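Local coordinates for protein dihydrodipicolinate synthase (Agrobacterium tumefaciens, PDB 3B4U) that probably catalyses the condensation of pyruvate with aspartate semialdehyde in lysine biosynthesis, at residues A10-F15 with A249-V254. Numbering follows the deposited sequence.
Sequences ALTTPF and AVKVLV
In this TIM barrel, the loop leaving the C-terminal end of the first strand, 6-10, meets helix 246-258, part of the C-terminal helical region beyond the eight-stranded barrel. The main polar link is a charged hydrogen bond from Lys251 NZ to Thr13 O, 2.7 Å long; the C=O...NZ angle of 158°, in the carbonyl plane, brings the ammonium nearly head-on to the oxygen. Lys251 CG lies anti to its carbonyl carbon, and the chain bends at chi3 (109°) to deliver the ammonium. A salt bridge to Glu49 and a hydrogen bond to Asp265 O also hold NZ, which would favour the protonated form of this buried amine. Van der Waals packing centres on Thr12, whose CG2 sits 3.7 Å from Lys251 CG as the two side chains run past each other in opposite directions. The same methyl meets Val250 CG1 obliquely at 3.9 Å, while the Thr12 and Val254 side chains reach tip to tip, OG1 to CG2. Near the ammonium, the Phe15 side chain crosses that of Lys251 at about a right angle, with NZ oblique to the ring, 3.5 Å from CE2. One ring face carries Thr13 O, offset toward the rim. A water accepts from Phe15 N at 2.9 Å and, weakly, from Lys251 NZ.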
loop_
_atom_site.group_PDB
_atom_site.type_symbol
_atom_site.label_atom_id
_atom_site.label_comp_id
_atom_site.label_asym_id
_atom_site.label_seq_id
_atom_site.Cartn_x
_atom_site.Cartn_y
_atom_site.Cartn_z
ATOM N N ALA B 10 -6.067 3.153 -19.347
ATOM C CA ALA B 10 -5.626 2.631 -18.053
ATOM C C ALA B 10 -5.524 1.127 -18.298
ATOM O O ALA B 10 -6.446 0.360 -18.040
ATOM C CB ALA B 10 -6.656 2.969 -16.948
ATOM N N LEU B 11 -4.400 0.689 -18.866
ATOM C CA LEU B 11 -4.357 -0.586 -19.568
ATOM C C LEU B 11 -4.560 -1.746 -18.601
ATOM O O LEU B 11 -3.895 -1.848 -17.579
ATOM C CB LEU B 11 -3.007 -0.751 -20.281
ATOM C CG LEU B 11 -3.026 -1.731 -21.430
ATOM C CD1 LEU B 11 -3.707 -1.135 -22.655
ATOM C CD2 LEU B 11 -1.607 -2.214 -21.746
ATOM N N THR B 12 -5.422 -2.674 -18.977
ATOM C CA THR B 12 -5.585 -3.921 -18.245
ATOM C C THR B 12 -4.367 -4.829 -18.465
ATOM O O THR B 12 -3.733 -4.814 -19.522
ATOM C CB THR B 12 -6.889 -4.601 -18.700
ATOM O OG1 THR B 12 -6.994 -4.574 -20.133
ATOM C CG2 THR B 12 -8.105 -3.888 -18.124
ATOM N N THR B 13 -4.101 -5.643 -17.448
ATOM C CA THR B 13 -2.967 -6.556 -17.439
ATOM C C THR B 13 -3.516 -7.965 -17.553
ATOM O O THR B 13 -4.250 -8.394 -16.661
ATOM C CB THR B 13 -2.153 -6.418 -16.154
ATOM O OG1 THR B 13 -1.684 -5.065 -16.017
ATOM C CG2 THR B 13 -0.951 -7.355 -16.156
ATOM N N PRO B 14 -3.175 -8.712 -18.623
ATOM C CA PRO B 14 -3.679 -10.065 -18.789
ATOM C C PRO B 14 -2.787 -11.076 -18.099
ATOM O O PRO B 14 -1.571 -10.992 -18.201
ATOM C CB PRO B 14 -3.663 -10.262 -20.310
ATOM C CG PRO B 14 -2.487 -9.438 -20.780
ATOM C CD PRO B 14 -2.363 -8.288 -19.771
ATOM N N PHE B 15 -3.403 -12.053 -17.441
ATOM C CA PHE B 15 -2.693 -13.133 -16.761
ATOM C C PHE B 15 -3.020 -14.487 -17.383
ATOM O O PHE B 15 -4.163 -14.775 -17.694
ATOM C CB PHE B 15 -3.045 -13.183 -15.279
ATOM C CG PHE B 15 -2.841 -11.877 -14.596
ATOM C CD1 PHE B 15 -1.557 -11.390 -14.355
ATOM C CD2 PHE B 15 -3.929 -11.103 -14.203
ATOM C CE1 PHE B 15 -1.357 -10.145 -13.744
ATOM C CE2 PHE B 15 -3.729 -9.886 -13.598
ATOM C CZ PHE B 15 -2.451 -9.407 -13.374
ATOM N N ALA B 249 -14.757 -6.078 -13.713
ATOM C CA ALA B 249 -15.815 -5.816 -14.690
ATOM C C ALA B 249 -15.301 -5.198 -15.984
ATOM O O ALA B 249 -15.743 -5.548 -17.065
ATOM C CB ALA B 249 -16.919 -4.960 -14.080
ATOM N N VAL B 250 -14.334 -4.290 -15.883
ATOM C CA VAL B 250 -13.706 -3.770 -17.076
ATOM C C VAL B 250 -13.087 -4.888 -17.900
ATOM O O VAL B 250 -13.237 -4.958 -19.123
ATOM C CB VAL B 250 -12.623 -2.721 -16.686
ATOM C CG1 VAL B 250 -11.712 -2.413 -17.862
ATOM C CG2 VAL B 250 -13.278 -1.438 -16.220
ATOM N N LYS B 251 -12.391 -5.803 -17.221
ATOM C CA LYS B 251 -11.786 -6.933 -17.926
ATOM C C LYS B 251 -12.813 -7.830 -18.619
ATOM O O LYS B 251 -12.587 -8.291 -19.737
ATOM C CB LYS B 251 -10.885 -7.709 -16.975
ATOM C CG LYS B 251 -9.603 -6.947 -16.595
ATOM C CD LYS B 251 -8.719 -7.751 -15.621
ATOM C CE LYS B 251 -7.462 -8.233 -16.314
ATOM N NZ LYS B 251 -6.596 -8.985 -15.378
ATOM N N VAL B 252 -13.959 -8.034 -17.976
ATOM C CA VAL B 252 -15.053 -8.781 -18.617
ATOM C C VAL B 252 -15.433 -8.123 -19.949
ATOM O O VAL B 252 -15.651 -8.794 -20.930
ATOM C CB VAL B 252 -16.291 -8.849 -17.667
ATOM C CG1 VAL B 252 -17.550 -9.264 -18.413
ATOM C CG2 VAL B 252 -16.074 -9.771 -16.487
ATOM N N LEU B 253 -15.486 -6.798 -19.981
ATOM C CA LEU B 253 -15.867 -6.105 -21.205
ATOM C C LEU B 253 -14.757 -6.046 -22.244
ATOM O O LEU B 253 -15.043 -6.038 -23.433
ATOM C CB LEU B 253 -16.477 -4.740 -20.883
ATOM C CG LEU B 253 -17.854 -4.885 -20.209
ATOM C CD1 LEU B 253 -18.407 -3.516 -19.841
ATOM C CD2 LEU B 253 -18.873 -5.600 -21.117
ATOM N N VAL B 254 -13.490 -6.075 -21.833
ATOM C CA VAL B 254 -12.416 -6.296 -22.801
ATOM C C VAL B 254 -12.621 -7.659 -23.467
ATOM O O VAL B 254 -12.583 -7.755 -24.690
ATOM C CB VAL B 254 -11.010 -6.200 -22.175
ATOM C CG1 VAL B 254 -9.974 -6.475 -23.245
ATOM C CG2 VAL B 254 -10.831 -4.805 -21.578
HETATM O O HOH W 1 -6.278 -11.703 -17.426
#